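Side-chain contacts in A151R (African swine fever virus Georgia 2007/1, PDB 7CMA), which is a zinc-binding non-structural viral protein, possibly an oxygenase, whose exact activity is uncertain: residues K115-K118 against N122-T125; P97-Y102 against Y108-N113. All coordinates share one frame; numbering follows the deposited sequence.

Contact 1 of 2, residues K115-K118 against N122-T125; sequences KCIK and NVST. With ZN (zinc ion), chain C.
Ile-117, in the loop that carries one ligand of a zinc site built from three cysteines and a histidine, touches Val-123 at the end of the short helix 120-123. The contact is small, with 69 Å² buried, and is made by apolar side chains and one backbone carbonyl.

The segment 115-118 has no regular structure. Its link to the metal comes at Cys-116, whose SG binds the zinc ion at 2.3 Å. SG lies beside the backbone N, anti to the carbonyl carbon (chi1 -80°). His-109, Cys-139 and Cys-142 complete the site.

Ile-117 follows directly, and its side chain is buried. CB points toward the segment 122-125. The CG2 branch, anti to the backbone N, does the touching: Ile-117 CG2 meets Val-123 CG1 at 3.8 Å. The two side chains cross at about a right angle, and one methyl of each makes the contact. Strand 99-104 lies against the same pair, with Tyr-102 touching both Ile-117 and Val-123. The backbone is held as well, since Ile-117 O accepts a hydrogen bond from Asn-111 ND2.

Lys-118 takes part through its backbone. Its side chain starts away from the helix end, and its carbonyl faces the valine.

Val-123 is the last residue of the helix before Ser-124 leaves helical geometry. Ser-124 OG is hydrogen-bonded to Gln-100 OE1, which ties the helix end to strand 99-104. On Val-123, CG1 sits between the backbone N and the carbonyl carbon (chi1 86°). The same methyl serves both partners, and Lys-118 O lies 4.0 Å from Val-123 CG1.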
loop_
_atom_site.group_PDB
_atom_site.type_symbol
_atom_site.label_atom_id
_atom_site.label_comp_id
_atom_site.label_asym_id
_atom_site.label_seq_id
_atom_site.Cartn_x
_atom_site.Cartn_y
_atom_site.Cartn_z
ATOM N N LYS A 115 -3.608 -15.710 24.048
ATOM C CA LYS A 115 -3.042 -16.569 25.108
ATOM C C LYS A 115 -2.949 -17.996 24.576
ATOM O O LYS A 115 -3.825 -18.812 24.902
ATOM C CB LYS A 115 -3.818 -16.454 26.422
ATOM C CG LYS A 115 -5.299 -16.120 26.318
ATOM C CD LYS A 115 -6.055 -16.589 27.541
ATOM C CE LYS A 115 -5.323 -17.675 28.300
ATOM N NZ LYS A 115 -4.844 -17.209 29.622
ATOM N N CYS A 116 -1.925 -18.266 23.770
ATOM C CA CYS A 116 -1.731 -19.613 23.187
ATOM C C CYS A 116 -1.240 -20.562 24.283
ATOM O O CYS A 116 -1.631 -21.731 24.255
ATOM C CB CYS A 116 -0.682 -19.511 22.086
ATOM S SG CYS A 116 -1.307 -18.867 20.514
ATOM N N ILE A 117 -0.444 -20.058 25.226
ATOM C CA ILE A 117 0.185 -20.924 26.258
ATOM C C ILE A 117 -0.348 -20.604 27.661
ATOM O O ILE A 117 -0.471 -19.427 27.988
ATOM C CB ILE A 117 1.715 -20.767 26.193
ATOM C CG1 ILE A 117 2.256 -20.943 24.773
ATOM C CG2 ILE A 117 2.404 -21.691 27.181
ATOM C CD1 ILE A 117 1.923 -22.272 24.138
ATOM N N LYS A 118 -0.628 -21.631 28.465
ATOM C CA LYS A 118 -1.104 -21.468 29.868
ATOM C C LYS A 118 0.092 -21.588 30.826
ATOM O O LYS A 118 1.129 -22.129 30.403
ATOM C CB LYS A 118 -2.197 -22.495 30.181
ATOM C CG LYS A 118 -1.748 -23.951 30.183
ATOM C CD LYS A 118 -2.344 -24.767 31.317
ATOM C CE LYS A 118 -1.309 -25.552 32.095
ATOM N NZ LYS A 118 -1.550 -25.482 33.556
ATOM N N ASN A 122 5.692 -18.997 33.686
ATOM C CA ASN A 122 6.513 -19.930 34.505
ATOM C C ASN A 122 7.091 -21.030 33.607
ATOM O O ASN A 122 8.161 -21.560 33.952
ATOM C CB ASN A 122 5.710 -20.512 35.669
ATOM C CG ASN A 122 5.445 -19.495 36.759
ATOM O OD1 ASN A 122 6.340 -19.159 37.533
ATOM N ND2 ASN A 122 4.230 -18.973 36.803
ATOM N N VAL A 123 6.458 -21.287 32.459
ATOM C CA VAL A 123 6.861 -22.382 31.524
ATOM C C VAL A 123 7.728 -21.797 30.396
ATOM O O VAL A 123 8.379 -22.592 29.691
ATOM C CB VAL A 123 5.628 -23.128 30.972
ATOM C CG1 VAL A 123 5.047 -22.443 29.744
ATOM C CG2 VAL A 123 5.940 -24.587 30.676
ATOM N N SER A 124 7.852 -20.465 30.342
ATOM C CA SER A 124 8.567 -19.727 29.262
ATOM C C SER A 124 10.058 -19.613 29.603
ATOM O O SER A 124 10.408 -19.809 30.779
ATOM C CB SER A 124 7.954 -18.365 29.044
ATOM O OG SER A 124 8.207 -17.510 30.148
ATOM N N THR A 125 10.877 -19.218 28.622
ATOM C CA THR A 125 12.331 -18.955 28.799
ATOM C C THR A 125 12.659 -17.543 28.302
ATOM O O THR A 125 12.174 -17.174 27.216
ATOM C CB THR A 125 13.165 -20.016 28.070
ATOM O OG1 THR A 125 12.756 -21.287 28.572
ATOM C CG2 THR A 125 14.655 -19.836 28.257
HETATM ZN ZN ZN C . 0.819 -18.592 19.778
#

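Contact 2 of 2, residues P97-Y102 against Y108-N113; sequences PRTQIY and YHTNYN. With ZN (zinc ion), chain C.
Tyr-102 and His-109 form an antiparallel hydrogen-bonded pair in the beta hairpin of strands 99-104 and 107-109. Tyr-102 N donates to His-109 O at 3.2 Å. His-109 N returns a bond to Tyr-102 O at 2.9 Å. Ile-101 CA also makes a CA-H...O contact with His-109 O. Tyr-102 O lies at the edge of the His-109 ring, in its plane, 3.3 Å from His-109 CD2.

Side chains add to the pairing. Ile-101 CD1 packs against Tyr-108 CD2 at 4.0 Å. At the start of strand 99-104, Thr-99 CG2 meets Tyr-112 OH at 3.4 Å, past the end of strand 107-109. Thr-110 CB lies over one face of the Tyr-112 ring, offset toward the rim.

The next shell fixes the histidine. His-109 NE2 is hydrogen-bonded to Glu-104 O, so both ring nitrogens have partners and the ring's rotation is set. The ring stands beside the backbone N, anti to the carbonyl carbon (chi1 -54°). Thr-110 OG1 is hydrogen-bonded to Thr-143 OG1, close in sequence to the zinc ligand Cys-142. The hairpin thus presents the one histidine ligand of the metal site: His-109 ND1 binds the zinc ion at 2.2 Å.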
loop_
_atom_site.group_PDB
_atom_site.type_symbol
_atom_site.label_atom_id
_atom_site.label_comp_id
_atom_site.label_asym_id
_atom_site.label_seq_id
_atom_site.Cartn_x
_atom_site.Cartn_y
_atom_site.Cartn_z
ATOM N N PRO A 97 15.823 -6.054 25.749
ATOM C CA PRO A 97 16.331 -7.066 24.825
ATOM C C PRO A 97 15.722 -8.456 25.069
ATOM O O PRO A 97 15.701 -9.256 24.143
ATOM C CB PRO A 97 17.844 -7.092 25.095
ATOM C CG PRO A 97 18.140 -5.728 25.685
ATOM C CD PRO A 97 16.900 -5.366 26.475
ATOM N N ARG A 98 15.270 -8.721 26.299
ATOM C CA ARG A 98 14.840 -10.083 26.721
ATOM C C ARG A 98 13.338 -10.252 26.457
ATOM O O ARG A 98 12.574 -9.313 26.740
ATOM C CB ARG A 98 15.197 -10.329 28.191
ATOM C CG ARG A 98 16.576 -10.939 28.397
ATOM C CD ARG A 98 17.642 -9.894 28.671
ATOM N NE ARG A 98 17.634 -9.450 30.059
ATOM C CZ ARG A 98 18.085 -8.271 30.481
ATOM N NH1 ARG A 98 18.026 -7.963 31.765
ATOM N NH2 ARG A 98 18.586 -7.403 29.619
ATOM N N THR A 99 12.961 -11.367 25.824
ATOM C CA THR A 99 11.547 -11.751 25.572
ATOM C C THR A 99 11.314 -13.167 26.102
ATOM O O THR A 99 12.169 -14.038 25.863
ATOM C CB THR A 99 11.195 -11.641 24.082
ATOM O OG1 THR A 99 11.506 -10.321 23.648
ATOM C CG2 THR A 99 9.739 -11.923 23.784
ATOM N N GLN A 100 10.216 -13.365 26.827
ATOM C CA GLN A 100 9.775 -14.697 27.300
ATOM C C GLN A 100 9.124 -15.441 26.130
ATOM O O GLN A 100 8.258 -14.846 25.464
ATOM C CB GLN A 100 8.822 -14.537 28.487
ATOM C CG GLN A 100 9.431 -13.766 29.651
ATOM C CD GLN A 100 10.393 -14.604 30.460
ATOM O OE1 GLN A 100 10.358 -15.834 30.427
ATOM N NE2 GLN A 100 11.231 -13.938 31.236
ATOM N N ILE A 101 9.678 -16.599 25.766
ATOM C CA ILE A 101 9.215 -17.409 24.602
ATOM C C ILE A 101 9.021 -18.858 25.054
ATOM O O ILE A 101 9.638 -19.254 26.058
ATOM C CB ILE A 101 10.206 -17.303 23.425
ATOM C CG1 ILE A 101 11.521 -18.034 23.712
ATOM C CG2 ILE A 101 10.440 -15.850 23.054
ATOM C CD1 ILE A 101 12.217 -18.548 22.466
ATOM N N TYR A 102 8.108 -19.571 24.398
ATOM C CA TYR A 102 7.808 -20.995 24.679
ATOM C C TYR A 102 7.555 -21.716 23.357
ATOM O O TYR A 102 6.799 -21.182 22.516
ATOM C CB TYR A 102 6.605 -21.115 25.619
ATOM C CG TYR A 102 6.262 -22.528 26.015
ATOM C CD1 TYR A 102 7.110 -23.269 26.822
ATOM C CD2 TYR A 102 5.132 -23.152 25.519
ATOM C CE1 TYR A 102 6.814 -24.577 27.173
ATOM C CE2 TYR A 102 4.822 -24.460 25.856
ATOM C CZ TYR A 102 5.660 -25.172 26.694
ATOM O OH TYR A 102 5.353 -26.461 27.032
ATOM N N TYR A 108 6.930 -21.022 17.837
ATOM C CA TYR A 108 7.442 -20.297 19.028
ATOM C C TYR A 108 6.429 -19.204 19.404
ATOM O O TYR A 108 5.828 -18.624 18.484
ATOM C CB TYR A 108 8.840 -19.740 18.744
ATOM C CG TYR A 108 9.919 -20.790 18.623
ATOM C CD1 TYR A 108 10.064 -21.538 17.463
ATOM C CD2 TYR A 108 10.751 -21.087 19.688
ATOM C CE1 TYR A 108 11.012 -22.544 17.365
ATOM C CE2 TYR A 108 11.725 -22.069 19.596
ATOM C CZ TYR A 108 11.868 -22.791 18.422
ATOM O OH TYR A 108 12.789 -23.797 18.339
ATOM N N HIS A 109 6.170 -19.068 20.703
ATOM C CA HIS A 109 5.056 -18.200 21.155
ATOM C C HIS A 109 5.485 -17.096 22.108
ATOM O O HIS A 109 6.387 -17.331 22.916
ATOM C CB HIS A 109 3.988 -19.053 21.860
ATOM C CG HIS A 109 3.470 -20.215 21.082
ATOM N ND1 HIS A 109 2.283 -20.162 20.390
ATOM C CD2 HIS A 109 3.947 -21.467 20.918
ATOM C CE1 HIS A 109 2.061 -21.324 19.813
ATOM N NE2 HIS A 109 3.067 -22.137 20.120
ATOM N N THR A 110 4.837 -15.947 22.000
ATOM C CA THR A 110 5.059 -14.807 22.928
ATOM C C THR A 110 3.834 -14.651 23.840
ATOM O O THR A 110 3.964 -13.978 24.885
ATOM C CB THR A 110 5.330 -13.511 22.151
ATOM O OG1 THR A 110 4.287 -13.378 21.187
ATOM C CG2 THR A 110 6.675 -13.503 21.455
ATOM N N ASN A 111 2.664 -15.072 23.356
ATOM C CA ASN A 111 1.356 -14.900 24.047
ATOM C C ASN A 111 0.961 -13.415 24.038
ATOM O O ASN A 111 0.214 -13.013 24.937
ATOM C CB ASN A 111 1.401 -15.440 25.483
ATOM C CG ASN A 111 0.785 -16.816 25.621
ATOM O OD1 ASN A 111 0.928 -17.650 24.733
ATOM N ND2 ASN A 111 0.087 -17.059 26.722
ATOM N N TYR A 112 1.520 -12.620 23.115
ATOM C CA TYR A 112 1.260 -11.154 23.038
ATOM C C TYR A 112 -0.188 -10.904 22.599
ATOM O O TYR A 112 -0.875 -10.144 23.285
ATOM C CB TYR A 112 2.244 -10.457 22.091
ATOM C CG TYR A 112 3.608 -10.182 22.679
ATOM C CD1 TYR A 112 3.793 -10.082 24.047
ATOM C CD2 TYR A 112 4.724 -10.056 21.865
ATOM C CE1 TYR A 112 5.047 -9.862 24.593
ATOM C CE2 TYR A 112 5.978 -9.797 22.394
ATOM C CZ TYR A 112 6.142 -9.713 23.762
ATOM O OH TYR A 112 7.379 -9.484 24.288
ATOM N N ASN A 113 -0.592 -11.438 21.439
ATOM C CA ASN A 113 -1.880 -11.071 20.783
ATOM C C ASN A 113 -2.920 -12.178 20.998
ATOM O O ASN A 113 -4.023 -12.046 20.457
ATOM C CB ASN A 113 -1.714 -10.792 19.289
ATOM C CG ASN A 113 -0.601 -9.812 18.989
ATOM O OD1 ASN A 113 0.227 -10.062 18.118
ATOM N ND2 ASN A 113 -0.549 -8.719 19.732
HETATM ZN ZN ZN C . 0.819 -18.592 19.778
#

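Contact 2 comes first along the chain and closes before contact 1 opens. Their centres are about 8 Å apart, on the same side of the chain's centre. Both supply ligands to one zinc ion, which ties the hairpin of contact 2 to the loop of contact 1. Strand 99-104 is the middle strand of a three-stranded antiparallel sheet. Strand 107-109 pairs with it on one edge, and strand 125-127, which follows helix 120-123, pairs on the other. Thr-125 bonds through its backbone to Ile-101. The stretch from hairpin to loop to helix therefore returns to the same sheet, making a compact zinc-bound unit distinct from the five-stranded sheet.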